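Local atomic coordinates of DUF871 domain-containing protein (Enterococcus faecalis, PDB entry 2P0O), a protein that is of unproven function but, as a TIM-barrel relative of 6-phospho-N-acetylmuramidases, probably cleaves a phosphorylated sugar of the bacterial cell wall. Residues Q50-L55 against I66-S71; F80-L85 against T94-D99; V272-L277 against G313-E318; I319-V324 against T344-I349. One frame throughout, in Å; residues are numbered along the deposited sequence.

Contact 1. Residues Q50-L55 against I66-S71; sequences QRLTDL and IMVDIS
Leu55 and Ile66 meet at one end of this helix-on-strand contact, Leu52 and Val68 at the other. The closest approach is the branch carbon CG of Leu55 to CD1 of Ile66, 3.9 Å. Ile66 achieves it by extension: with CG1 beside the backbone N and chi2 at 177°, its ethyl arm is straight and CD1 becomes the leading atom. That methyl also lies 4.1 Å from CD2 of Leu55, so it lies along the CG-CD2 branch of the leucine, and the carbonyl O of Leu55 is as near. At the second pair the helix residue does the reaching. The bond from CA to CB of Leu52 does not aim at the strand, but CG is swung anti to the backbone N (chi1 -157°), and CD1 arrives 4.1 Å from CG2 of Val68, the methyl beside the valine's backbone N. CA of Leu52 stands 9.6 Å from CA of Val68.

The order of the pairs, Leu52 with Val68 and Leu55 with Ile66, shows the helix running against the strand direction. This is the alpha-to-beta half of a beta-alpha-beta crossover in a TIM barrel: helix 48-62 covers the outer surface of strand 65-70. Ile66 and Val68 face the helix, whereas Met67 between them, a selenomethionine, turns inward and touches Glu142 and Trp144 of strand 141-144. Leu11 and Ile15 from a loop continue the apolar layer against Leu52 and Leu55 respectively, while Val68 also packs on Thr36 and Leu38 of one neighbouring strand and on Leu96 of the other.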
loop_
_atom_site.group_PDB
_atom_site.type_symbol
_atom_site.label_atom_id
_atom_site.label_comp_id
_atom_site.label_asym_id
_atom_site.label_seq_id
_atom_site.Cartn_x
_atom_site.Cartn_y
_atom_site.Cartn_z
ATOM N N GLN A 50 -26.011 12.209 -6.729
ATOM C CA GLN A 50 -25.311 12.822 -7.853
ATOM C C GLN A 50 -23.795 12.721 -7.708
ATOM O O GLN A 50 -23.081 12.559 -8.693
ATOM C CB GLN A 50 -25.696 14.263 -8.126
ATOM C CG GLN A 50 -25.499 14.622 -9.605
ATOM C CD GLN A 50 -24.763 15.965 -9.865
ATOM O OE1 GLN A 50 -25.370 16.943 -10.409
ATOM N NE2 GLN A 50 -23.442 16.019 -9.494
ATOM N N ARG A 51 -23.312 12.783 -6.460
ATOM C CA ARG A 51 -21.891 12.544 -6.156
ATOM C C ARG A 51 -21.431 11.145 -6.602
ATOM O O ARG A 51 -20.351 10.970 -7.157
ATOM C CB ARG A 51 -21.609 12.758 -4.660
ATOM C CG ARG A 51 -21.407 14.230 -4.299
ATOM C CD ARG A 51 -21.202 14.454 -2.825
ATOM N NE ARG A 51 -21.562 15.826 -2.480
ATOM C CZ ARG A 51 -21.491 16.359 -1.259
ATOM N NH1 ARG A 51 -21.059 15.652 -0.221
ATOM N NH2 ARG A 51 -21.854 17.622 -1.080
ATOM N N LEU A 52 -22.260 10.140 -6.341
ATOM C CA LEU A 52 -21.970 8.760 -6.728
ATOM C C LEU A 52 -22.041 8.595 -8.222
ATOM O O LEU A 52 -21.237 7.855 -8.771
ATOM C CB LEU A 52 -22.931 7.789 -6.040
ATOM C CG LEU A 52 -22.559 6.281 -5.820
ATOM C CD1 LEU A 52 -21.271 6.083 -5.000
ATOM C CD2 LEU A 52 -23.711 5.532 -5.149
ATOM N N THR A 53 -23.012 9.310 -8.897
ATOM C CA THR A 53 -23.112 9.318 -10.335
ATOM C C THR A 53 -21.860 9.951 -10.944
ATOM O O THR A 53 -21.377 9.486 -11.974
ATOM C CB THR A 53 -24.437 9.998 -10.867
ATOM O OG1 THR A 53 -25.568 9.398 -10.172
ATOM C CG2 THR A 53 -24.580 9.795 -12.406
ATOM N N ASP A 54 -21.330 11.015 -10.324
ATOM C CA ASP A 54 -20.027 11.676 -10.792
ATOM C C ASP A 54 -18.827 10.724 -10.621
ATOM O O ASP A 54 -17.952 10.645 -11.510
ATOM C CB ASP A 54 -19.717 12.954 -10.001
ATOM C CG ASP A 54 -20.772 14.027 -10.158
ATOM O OD1 ASP A 54 -21.310 14.233 -11.300
ATOM O OD2 ASP A 54 -21.065 14.686 -9.114
ATOM N N LEU A 55 -18.774 10.020 -9.491
ATOM C CA LEU A 55 -17.619 9.143 -9.209
ATOM C C LEU A 55 -17.586 7.904 -10.131
ATOM O O LEU A 55 -16.539 7.563 -10.704
ATOM C CB LEU A 55 -17.555 8.724 -7.716
ATOM C CG LEU A 55 -16.468 7.678 -7.362
ATOM C CD1 LEU A 55 -15.088 8.231 -7.616
ATOM C CD2 LEU A 55 -16.555 7.124 -5.927
ATOM N N ILE A 66 -15.333 0.078 -7.980
ATOM C CA ILE A 66 -15.821 0.821 -6.831
ATOM C C ILE A 66 -16.569 -0.101 -5.877
ATOM O O ILE A 66 -17.615 -0.659 -6.215
ATOM C CB ILE A 66 -16.788 1.972 -7.198
ATOM C CG1 ILE A 66 -16.160 2.974 -8.172
ATOM C CG2 ILE A 66 -17.214 2.694 -5.940
ATOM C CD1 ILE A 66 -17.137 4.092 -8.624
HETATM N N MSE A 67 -16.022 -0.254 -4.684
HETATM C CA MSE A 67 -16.697 -0.958 -3.626
HETATM C C MSE A 67 -17.337 0.134 -2.779
HETATM O O MSE A 67 -16.647 1.066 -2.325
HETATM C CB MSE A 67 -15.667 -1.803 -2.859
HETATM C CG MSE A 67 -16.104 -2.354 -1.475
HETATM SE SE MSE A 67 -17.687 -3.503 -1.652
HETATM C CE MSE A 67 -16.998 -4.987 -2.733
ATOM N N VAL A 68 -18.648 0.047 -2.574
ATOM C CA VAL A 68 -19.339 1.019 -1.733
ATOM C C VAL A 68 -19.764 0.397 -0.393
ATOM O O VAL A 68 -20.568 -0.550 -0.341
ATOM C CB VAL A 68 -20.595 1.641 -2.421
ATOM C CG1 VAL A 68 -21.326 2.581 -1.474
ATOM C CG2 VAL A 68 -20.242 2.367 -3.744
ATOM N N ASP A 69 -19.235 0.946 0.689
ATOM C CA ASP A 69 -19.636 0.531 2.013
ATOM C C ASP A 69 -20.768 1.465 2.452
ATOM O O ASP A 69 -20.591 2.677 2.565
ATOM C CB ASP A 69 -18.438 0.555 2.961
ATOM C CG ASP A 69 -18.798 0.151 4.386
ATOM O OD1 ASP A 69 -19.475 0.926 5.091
ATOM O OD2 ASP A 69 -18.384 -0.938 4.815
ATOM N N ILE A 70 -21.938 0.886 2.674
ATOM C CA ILE A 70 -23.149 1.667 2.913
ATOM C C ILE A 70 -24.136 0.847 3.736
ATOM O O ILE A 70 -24.238 -0.375 3.563
ATOM C CB ILE A 70 -23.776 2.112 1.552
ATOM C CG1 ILE A 70 -24.930 3.095 1.730
ATOM C CG2 ILE A 70 -24.182 0.907 0.700
ATOM C CD1 ILE A 70 -25.393 3.697 0.397
ATOM N N SER A 71 -24.852 1.509 4.641
ATOM C CA SER A 71 -25.875 0.829 5.422
ATOM C C SER A 71 -27.091 0.564 4.543
ATOM O O SER A 71 -27.301 1.253 3.535
ATOM C CB SER A 71 -26.270 1.650 6.647
ATOM O OG SER A 71 -27.143 2.705 6.284
#

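Contact 2. Residues F80-L85 against T94-D99; sequences FSFDEL and TGLRMD
A Met-aromatic contact on the outer face of a TIM-barrel strand joins Phe82, in the loop before helix 86-91, to Met98 of segment 94-99, where residue 98 is selenomethionine. Its selenium SE lies 4.9 Å from the centroid of the Phe82 ring, 67° off the ring normal, an oblique approach. Packing is tightest beside it, where CE1 of Phe82 is 3.4 Å from CG of Met98. The selenomethionine chain bends at both chi2 and chi3, which folds SE back alongside CE1 and CD1 instead of letting it run past the ring. The same corner of the ring serves a second neighbour: CE1 of Phe82 is 3.9 Å from CD1 of Leu96. That methyl is shared, since CD2 of Leu85 reaches CD1 of Leu96 at 3.7 Å.

A type I turn from Ser81 to Glu84 presents Phe82, and Leu75, Gln106 and Ala110 also touch Phe82. Arg97 points the other way, where it makes a salt bridge with Asp69 and hydrogen bonds to Leu118 O and Asn146 OD1. Apolar residues outside and a polar network inside fit a beta/alpha-barrel strand, here packed against the connection leading from strand 65-70 to strand 95-98.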
loop_
_atom_site.group_PDB
_atom_site.type_symbol
_atom_site.label_atom_id
_atom_site.label_comp_id
_atom_site.label_asym_id
_atom_site.label_seq_id
_atom_site.Cartn_x
_atom_site.Cartn_y
_atom_site.Cartn_z
ATOM N N PHE A 80 -31.788 3.924 -4.311
ATOM C CA PHE A 80 -31.482 2.593 -4.784
ATOM C C PHE A 80 -32.179 1.544 -3.925
ATOM O O PHE A 80 -32.674 1.851 -2.824
ATOM C CB PHE A 80 -29.975 2.384 -4.823
ATOM C CG PHE A 80 -29.255 3.381 -5.695
ATOM C CD1 PHE A 80 -29.262 3.252 -7.080
ATOM C CD2 PHE A 80 -28.580 4.457 -5.132
ATOM C CE1 PHE A 80 -28.599 4.175 -7.890
ATOM C CE2 PHE A 80 -27.916 5.381 -5.929
ATOM C CZ PHE A 80 -27.925 5.241 -7.308
ATOM N N SER A 81 -32.279 0.326 -4.466
ATOM C CA SER A 81 -32.683 -0.838 -3.682
ATOM C C SER A 81 -31.758 -2.014 -4.010
ATOM O O SER A 81 -31.295 -2.172 -5.161
ATOM C CB SER A 81 -34.155 -1.208 -3.912
ATOM O OG SER A 81 -34.339 -1.882 -5.148
ATOM N N PHE A 82 -31.491 -2.827 -2.989
ATOM C CA PHE A 82 -30.581 -3.957 -3.122
ATOM C C PHE A 82 -31.087 -5.065 -4.081
ATOM O O PHE A 82 -30.311 -5.889 -4.581
ATOM C CB PHE A 82 -30.283 -4.533 -1.742
ATOM C CG PHE A 82 -29.015 -5.306 -1.686
ATOM C CD1 PHE A 82 -27.800 -4.652 -1.517
ATOM C CD2 PHE A 82 -29.025 -6.685 -1.813
ATOM C CE1 PHE A 82 -26.610 -5.358 -1.471
ATOM C CE2 PHE A 82 -27.843 -7.399 -1.775
ATOM C CZ PHE A 82 -26.624 -6.728 -1.594
ATOM N N ASP A 83 -32.390 -5.079 -4.324
ATOM C CA ASP A 83 -33.002 -6.101 -5.167
ATOM C C ASP A 83 -33.092 -5.649 -6.623
ATOM O O ASP A 83 -33.421 -6.445 -7.511
ATOM C CB ASP A 83 -34.396 -6.480 -4.632
ATOM C CG ASP A 83 -34.348 -7.072 -3.224
ATOM O OD1 ASP A 83 -33.243 -7.451 -2.747
ATOM O OD2 ASP A 83 -35.419 -7.160 -2.589
ATOM N N GLU A 84 -32.807 -4.367 -6.859
ATOM C CA GLU A 84 -32.864 -3.817 -8.231
ATOM C C GLU A 84 -31.547 -3.092 -8.517
ATOM O O GLU A 84 -31.442 -1.857 -8.384
ATOM C CB GLU A 84 -34.079 -2.856 -8.395
ATOM C CG GLU A 84 -35.445 -3.551 -8.265
ATOM C CD GLU A 84 -35.658 -4.639 -9.335
ATOM O OE1 GLU A 84 -34.657 -4.977 -10.041
ATOM O OE2 GLU A 84 -36.825 -5.160 -9.464
ATOM N N LEU A 85 -30.546 -3.883 -8.900
ATOM C CA LEU A 85 -29.153 -3.385 -8.965
ATOM C C LEU A 85 -28.721 -2.882 -10.379
ATOM O O LEU A 85 -27.606 -2.277 -10.384
ATOM C CB LEU A 85 -28.192 -4.481 -8.422
ATOM C CG LEU A 85 -28.289 -4.983 -6.968
ATOM C CD1 LEU A 85 -27.722 -6.383 -6.804
ATOM C CD2 LEU A 85 -27.611 -4.062 -5.977
ATOM N N THR A 94 -19.220 -1.492 -8.642
ATOM C CA THR A 94 -18.911 -2.898 -8.881
ATOM C C THR A 94 -19.088 -3.777 -7.650
ATOM O O THR A 94 -18.973 -5.006 -7.736
ATOM C CB THR A 94 -17.476 -3.071 -9.392
ATOM O OG1 THR A 94 -16.580 -2.353 -8.531
ATOM C CG2 THR A 94 -17.338 -2.578 -10.836
ATOM N N GLY A 95 -19.365 -3.152 -6.509
ATOM C CA GLY A 95 -19.396 -3.873 -5.254
ATOM C C GLY A 95 -20.159 -3.149 -4.170
ATOM O O GLY A 95 -20.154 -1.916 -4.102
ATOM N N LEU A 96 -20.838 -3.925 -3.335
ATOM C CA LEU A 96 -21.467 -3.385 -2.141
ATOM C C LEU A 96 -21.034 -4.129 -0.882
ATOM O O LEU A 96 -20.963 -5.357 -0.856
ATOM C CB LEU A 96 -22.991 -3.336 -2.264
ATOM C CG LEU A 96 -23.508 -2.352 -3.322
ATOM C CD1 LEU A 96 -24.948 -2.701 -3.743
ATOM C CD2 LEU A 96 -23.366 -0.889 -2.858
ATOM N N ARG A 97 -20.696 -3.348 0.134
ATOM C CA ARG A 97 -20.426 -3.856 1.474
ATOM C C ARG A 97 -21.544 -3.349 2.374
ATOM O O ARG A 97 -21.581 -2.172 2.749
ATOM C CB ARG A 97 -19.059 -3.399 1.958
ATOM C CG ARG A 97 -18.624 -3.963 3.331
ATOM C CD ARG A 97 -17.099 -3.914 3.401
ATOM N NE ARG A 97 -16.535 -4.414 4.657
ATOM C CZ ARG A 97 -16.112 -3.644 5.656
ATOM N NH1 ARG A 97 -16.203 -2.322 5.570
ATOM N NH2 ARG A 97 -15.594 -4.197 6.741
HETATM N N MSE A 98 -22.480 -4.248 2.671
HETATM C CA MSE A 98 -23.636 -3.925 3.485
HETATM C C MSE A 98 -23.383 -4.366 4.918
HETATM O O MSE A 98 -22.748 -5.380 5.189
HETATM C CB MSE A 98 -24.883 -4.614 2.957
HETATM C CG MSE A 98 -25.111 -4.458 1.473
HETATM SE SE MSE A 98 -25.386 -2.622 0.840
HETATM C CE MSE A 98 -26.958 -2.065 1.853
ATOM N N ASP A 99 -23.876 -3.587 5.847
ATOM C CA ASP A 99 -23.496 -3.817 7.221
ATOM C C ASP A 99 -24.779 -3.806 7.985
ATOM O O ASP A 99 -25.011 -4.658 8.846
ATOM C CB ASP A 99 -22.499 -2.741 7.694
ATOM C CG ASP A 99 -21.611 -2.225 6.539
ATOM O OD1 ASP A 99 -22.122 -1.394 5.733
ATOM O OD2 ASP A 99 -20.432 -2.678 6.417
#

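Contact 3. Residues V272-L277 against G313-E318; sequences VLRSEL and GRYMGE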
loop_
_atom_site.group_PDB
_atom_site.type_symbol
_atom_site.label_atom_id
_atom_site.label_comp_id
_atom_site.label_asym_id
_atom_site.label_seq_id
_atom_site.Cartn_x
_atom_site.Cartn_y
_atom_site.Cartn_z
ATOM N N VAL A 272 23.051 -7.302 5.807
ATOM C CA VAL A 272 23.324 -6.212 4.866
ATOM C C VAL A 272 22.663 -6.498 3.534
ATOM O O VAL A 272 22.423 -7.657 3.165
ATOM C CB VAL A 272 24.857 -6.020 4.591
ATOM C CG1 VAL A 272 25.629 -5.510 5.843
ATOM C CG2 VAL A 272 25.510 -7.301 4.064
ATOM N N LEU A 273 22.364 -5.433 2.813
ATOM C CA LEU A 273 22.115 -5.519 1.382
ATOM C C LEU A 273 23.487 -5.422 0.708
ATOM O O LEU A 273 24.321 -4.611 1.123
ATOM C CB LEU A 273 21.227 -4.348 0.916
ATOM C CG LEU A 273 19.765 -4.372 1.337
ATOM C CD1 LEU A 273 19.001 -3.156 0.755
ATOM C CD2 LEU A 273 19.028 -5.718 0.958
ATOM N N ARG A 274 23.738 -6.242 -0.296
ATOM C CA ARG A 274 25.043 -6.214 -0.979
ATOM C C ARG A 274 24.893 -5.886 -2.446
ATOM O O ARG A 274 24.225 -6.621 -3.194
ATOM C CB ARG A 274 25.808 -7.548 -0.859
ATOM C CG ARG A 274 26.011 -8.086 0.534
ATOM C CD ARG A 274 26.684 -9.472 0.463
ATOM N NE ARG A 274 28.078 -9.373 -0.032
ATOM C CZ ARG A 274 28.828 -10.413 -0.401
ATOM N NH1 ARG A 274 30.092 -10.220 -0.800
ATOM N NH2 ARG A 274 28.346 -11.646 -0.320
ATOM N N SER A 275 25.544 -4.807 -2.873
ATOM C CA SER A 275 25.461 -4.378 -4.265
ATOM C C SER A 275 26.388 -5.238 -5.073
ATOM O O SER A 275 27.614 -5.180 -4.936
ATOM C CB SER A 275 25.804 -2.910 -4.436
ATOM O OG SER A 275 25.862 -2.589 -5.824
ATOM N N GLU A 276 25.790 -6.045 -5.935
ATOM C CA GLU A 276 26.544 -7.069 -6.626
ATOM C C GLU A 276 27.656 -6.615 -7.589
ATOM O O GLU A 276 28.484 -7.437 -7.998
ATOM C CB GLU A 276 25.602 -8.067 -7.280
ATOM C CG GLU A 276 24.778 -7.573 -8.440
ATOM C CD GLU A 276 24.222 -8.763 -9.222
ATOM O OE1 GLU A 276 24.373 -9.915 -8.714
ATOM O OE2 GLU A 276 23.658 -8.558 -10.333
ATOM N N LEU A 277 27.706 -5.323 -7.908
ATOM C CA LEU A 277 28.727 -4.818 -8.827
ATOM C C LEU A 277 29.659 -3.775 -8.189
ATOM O O LEU A 277 29.563 -3.483 -6.985
ATOM C CB LEU A 277 28.069 -4.258 -10.102
ATOM C CG LEU A 277 26.934 -5.076 -10.756
ATOM C CD1 LEU A 277 26.200 -4.227 -11.779
ATOM C CD2 LEU A 277 27.431 -6.382 -11.392
ATOM N N GLY A 313 41.077 -5.484 1.131
ATOM C CA GLY A 313 41.729 -6.286 0.100
ATOM C C GLY A 313 40.815 -6.533 -1.072
ATOM O O GLY A 313 40.268 -5.588 -1.625
ATOM N N ARG A 314 40.592 -7.799 -1.425
ATOM C CA ARG A 314 39.757 -8.105 -2.589
ATOM C C ARG A 314 38.289 -7.671 -2.467
ATOM O O ARG A 314 37.579 -7.597 -3.468
ATOM C CB ARG A 314 39.903 -9.566 -3.039
ATOM C CG ARG A 314 39.104 -10.583 -2.254
ATOM C CD ARG A 314 38.685 -11.745 -3.158
ATOM N NE ARG A 314 37.896 -12.734 -2.423
ATOM C CZ ARG A 314 38.335 -13.942 -2.075
ATOM N NH1 ARG A 314 37.535 -14.757 -1.384
ATOM N NH2 ARG A 314 39.564 -14.335 -2.421
ATOM N N TYR A 315 37.842 -7.371 -1.250
ATOM C CA TYR A 315 36.502 -6.800 -1.070
ATOM C C TYR A 315 36.401 -5.285 -1.262
ATOM O O TYR A 315 35.294 -4.744 -1.225
ATOM C CB TYR A 315 35.842 -7.266 0.257
ATOM C CG TYR A 315 35.560 -8.741 0.187
ATOM C CD1 TYR A 315 34.437 -9.216 -0.498
ATOM C CD2 TYR A 315 36.436 -9.665 0.746
ATOM C CE1 TYR A 315 34.195 -10.573 -0.625
ATOM C CE2 TYR A 315 36.198 -11.044 0.634
ATOM C CZ TYR A 315 35.080 -11.482 -0.063
ATOM O OH TYR A 315 34.807 -12.814 -0.195
HETATM N N MSE A 316 37.540 -4.609 -1.469
HETATM C CA MSE A 316 37.525 -3.161 -1.683
HETATM C C MSE A 316 36.504 -2.774 -2.758
HETATM O O MSE A 316 36.510 -3.341 -3.851
HETATM C CB MSE A 316 38.904 -2.641 -2.087
HETATM C CG MSE A 316 38.882 -1.191 -2.541
HETATM SE SE MSE A 316 40.618 -0.657 -3.296
HETATM C CE MSE A 316 40.544 -1.582 -5.053
ATOM N N GLY A 317 35.630 -1.825 -2.426
ATOM C CA GLY A 317 34.632 -1.329 -3.348
ATOM C C GLY A 317 33.261 -1.979 -3.240
ATOM O O GLY A 317 32.320 -1.522 -3.874
ATOM N N GLU A 318 33.129 -3.063 -2.479
ATOM C CA GLU A 318 31.791 -3.602 -2.197
ATOM C C GLU A 318 30.941 -2.551 -1.508
ATOM O O GLU A 318 31.385 -1.904 -0.539
ATOM C CB GLU A 318 31.819 -4.846 -1.301
ATOM C CG GLU A 318 30.400 -5.469 -1.209
ATOM C CD GLU A 318 30.382 -6.850 -0.627
ATOM O OE1 GLU A 318 31.101 -7.722 -1.148
ATOM O OE2 GLU A 318 29.647 -7.062 0.354
#
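A bend at chi3 (68°) turns the guanidinium of Arg274 aside from its otherwise extended chain, while Glu318, with CG anti to its backbone N and a straight chain beyond, carries its carboxylate out to meet it. Neither residue aims its CB directly at the other segment; the chain ends make the contact. In the C-terminal domain, of the cyclophilin-like clan by family, this salt bridge ties strand 272-275, an outermost strand of a four-stranded antiparallel sheet, to the loop leading into its neighbour, strand 319-322.

The grip is side-on and two-pronged. NH1 of Arg274 donates to OE1 of Glu318 at 2.7 Å, nearly straight at 170° and on the syn side of the carboxylate. NE of Arg274 donates to OE2 of Glu318 at 2.8 Å, this oxygen being met from above the carboxylate plane. Both acceptors lie close to the guanidinium plane, yet the two planes are turned 37° apart, so the pairing is twisted rather than coplanar. OE2 also accepts from Gln320 NE2, which gives it two donors. Arg265 NE comes near Arg274 NH2, and the carboxylate may offset that like-charge approach.

Glu318 is placed by a type II turn from Tyr315, closed by Glu318 N to Tyr315 O at 3.0 Å. Gly317 holds the third position with positive phi, where a CB would press on the carbonyl O of Met316. Tyr315 borders the salt bridge obliquely, its ring carbon CE1 4.1 Å from NH1 of Arg274.

Contact 4. Residues I319-V324 against T344-I349; sequences IQVTLV and TILPLI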
loop_
_atom_site.group_PDB
_atom_site.type_symbol
_atom_site.label_atom_id
_atom_site.label_comp_id
_atom_site.label_asym_id
_atom_site.label_seq_id
_atom_site.Cartn_x
_atom_site.Cartn_y
_atom_site.Cartn_z
ATOM N N ILE A 319 29.728 -2.394 -2.011
ATOM C CA ILE A 319 28.774 -1.430 -1.459
ATOM C C ILE A 319 27.725 -2.220 -0.692
ATOM O O ILE A 319 27.174 -3.217 -1.197
ATOM C CB ILE A 319 28.151 -0.522 -2.576
ATOM C CG1 ILE A 319 29.235 0.346 -3.229
ATOM C CG2 ILE A 319 27.029 0.384 -2.041
ATOM C CD1 ILE A 319 28.896 0.874 -4.633
ATOM N N GLN A 320 27.458 -1.778 0.525
ATOM C CA GLN A 320 26.440 -2.390 1.353
ATOM C C GLN A 320 25.518 -1.338 1.969
ATOM O O GLN A 320 25.898 -0.149 2.144
ATOM C CB GLN A 320 27.092 -3.171 2.465
ATOM C CG GLN A 320 28.073 -4.252 2.003
ATOM C CD GLN A 320 28.553 -5.095 3.148
ATOM O OE1 GLN A 320 28.440 -4.695 4.312
ATOM N NE2 GLN A 320 29.092 -6.254 2.843
ATOM N N VAL A 321 24.312 -1.773 2.282
ATOM C CA VAL A 321 23.429 -1.034 3.160
ATOM C C VAL A 321 23.127 -1.991 4.310
ATOM O O VAL A 321 22.708 -3.146 4.069
ATOM C CB VAL A 321 22.118 -0.649 2.429
ATOM C CG1 VAL A 321 21.211 0.225 3.318
ATOM C CG2 VAL A 321 22.418 0.065 1.085
ATOM N N THR A 322 23.314 -1.514 5.542
ATOM C CA THR A 322 23.026 -2.320 6.726
ATOM C C THR A 322 21.553 -2.527 7.021
ATOM O O THR A 322 20.748 -1.578 6.950
ATOM C CB THR A 322 23.807 -1.858 7.992
ATOM O OG1 THR A 322 23.417 -0.540 8.402
ATOM C CG2 THR A 322 25.329 -1.890 7.720
ATOM N N LEU A 323 21.199 -3.781 7.329
ATOM C CA LEU A 323 19.823 -4.140 7.638
ATOM C C LEU A 323 19.608 -4.175 9.141
ATOM O O LEU A 323 18.474 -4.175 9.607
ATOM C CB LEU A 323 19.468 -5.488 7.010
ATOM C CG LEU A 323 19.399 -5.469 5.463
ATOM C CD1 LEU A 323 19.100 -6.873 4.904
ATOM C CD2 LEU A 323 18.364 -4.452 4.962
ATOM N N VAL A 324 20.719 -4.194 9.886
ATOM C CA VAL A 324 20.759 -4.240 11.338
ATOM C C VAL A 324 21.889 -3.283 11.800
ATOM O O VAL A 324 22.702 -2.866 10.997
ATOM C CB VAL A 324 21.039 -5.698 11.841
ATOM C CG1 VAL A 324 20.002 -6.693 11.300
ATOM C CG2 VAL A 324 22.439 -6.193 11.411
ATOM N N THR A 344 11.747 1.492 6.348
ATOM C CA THR A 344 10.859 0.327 6.289
ATOM C C THR A 344 10.807 -0.329 4.889
ATOM O O THR A 344 10.192 -1.360 4.709
ATOM C CB THR A 344 9.439 0.641 6.727
ATOM O OG1 THR A 344 8.945 1.750 5.960
ATOM C CG2 THR A 344 9.380 0.951 8.250
ATOM N N ILE A 345 11.428 0.289 3.897
ATOM C CA ILE A 345 11.542 -0.323 2.571
ATOM C C ILE A 345 12.639 -1.396 2.579
ATOM O O ILE A 345 12.550 -2.413 1.855
ATOM C CB ILE A 345 11.861 0.746 1.495
ATOM C CG1 ILE A 345 10.720 1.762 1.434
ATOM C CG2 ILE A 345 12.136 0.092 0.121
ATOM C CD1 ILE A 345 11.093 3.089 0.693
ATOM N N LEU A 346 13.651 -1.195 3.424
ATOM C CA LEU A 346 14.810 -2.121 3.458
ATOM C C LEU A 346 14.500 -3.606 3.591
ATOM O O LEU A 346 15.109 -4.362 2.880
ATOM C CB LEU A 346 15.892 -1.730 4.498
ATOM C CG LEU A 346 16.531 -0.339 4.319
ATOM C CD1 LEU A 346 17.318 0.071 5.565
ATOM C CD2 LEU A 346 17.402 -0.302 3.036
ATOM N N PRO A 347 13.628 -4.029 4.543
ATOM C CA PRO A 347 13.273 -5.469 4.582
ATOM C C PRO A 347 12.474 -5.960 3.365
ATOM O O PRO A 347 12.268 -7.163 3.226
ATOM C CB PRO A 347 12.397 -5.606 5.833
ATOM C CG PRO A 347 12.436 -4.280 6.546
ATOM C CD PRO A 347 12.953 -3.254 5.608
ATOM N N LEU A 348 12.006 -5.048 2.508
ATOM C CA LEU A 348 11.271 -5.429 1.307
ATOM C C LEU A 348 12.213 -5.841 0.184
ATOM O O LEU A 348 11.804 -6.495 -0.813
ATOM C CB LEU A 348 10.386 -4.281 0.820
ATOM C CG LEU A 348 9.269 -3.886 1.788
ATOM C CD1 LEU A 348 8.366 -2.908 1.066
ATOM C CD2 LEU A 348 8.501 -5.147 2.259
ATOM N N ILE A 349 13.474 -5.462 0.351
ATOM C CA ILE A 349 14.477 -5.648 -0.683
ATOM C C ILE A 349 15.078 -7.034 -0.481
ATOM O O ILE A 349 15.949 -7.253 0.376
ATOM C CB ILE A 349 15.526 -4.544 -0.642
ATOM C CG1 ILE A 349 14.844 -3.207 -0.868
ATOM C CG2 ILE A 349 16.560 -4.714 -1.755
ATOM C CD1 ILE A 349 15.741 -2.052 -0.602
#
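Peptide groups are the flat surfaces between Leu346 and segment 319-324, for no aromatic ring or charged plane takes part: the carbonyl O of Thr322 lies 4.0 Å from CD1 of Leu346, and the carbonyl O of Leu346 lies 3.9 Å from CD2 of Leu323. The contact belongs to the cyclophilin-like C-terminal domain, where a short 3-10 segment, 346-348, packs on the end of sheet strand 319-322. Two i to i+3 bonds evidence its winding, Leu348 N to Ile345 O at 2.8 Å and Ile349 N to Leu346 O at 3.2 Å.

Leu346 is the common partner of all the contacts. CG stands beside its backbone N (chi1 -59°), which points the fork at the strand, CD1 going to the Thr322 carbonyl and CD2 to Val321. Leu346 and Val321 cross at about a right angle, whereas Leu323 packs against the base of the chain, at CB. Leu346 also touches Leu245 of strand 242-247, and Ile345 and Leu348 rest on helix 203-212, so the 3-10 segment bridges the sheet and the barrel part of the chain. The closest approach is CD2 of Leu323 to CB of Leu346, 3.7 Å; CD2 of Leu346 lies 3.9 Å from CG1 of Val321.

Overall arrangement
Contacts 1 and 2 belong to the N-terminal barrel and contacts 3 and 4 to the C-terminal domain, on opposite sides of the chain's centre; the centres of contacts 2 and 3 are about 58 Å apart. Within each pair the contacts draw on neighbouring strands of one sheet. Strands 65-70 and 95-98 are neighbours, and Ile66 N probably bonds Thr94 OG1 between contacts 1 and 2. Strands 272-275 and 319-322 are likewise adjacent, joined by probable hydrogen bonds from Leu273 N to Val321 O and Ser275 N to Ile319 O. Contacts 1, 2 and 4 are buried and apolar, with selenium-aromatic packing added in contact 2; contact 3, at the surface, relies on charge.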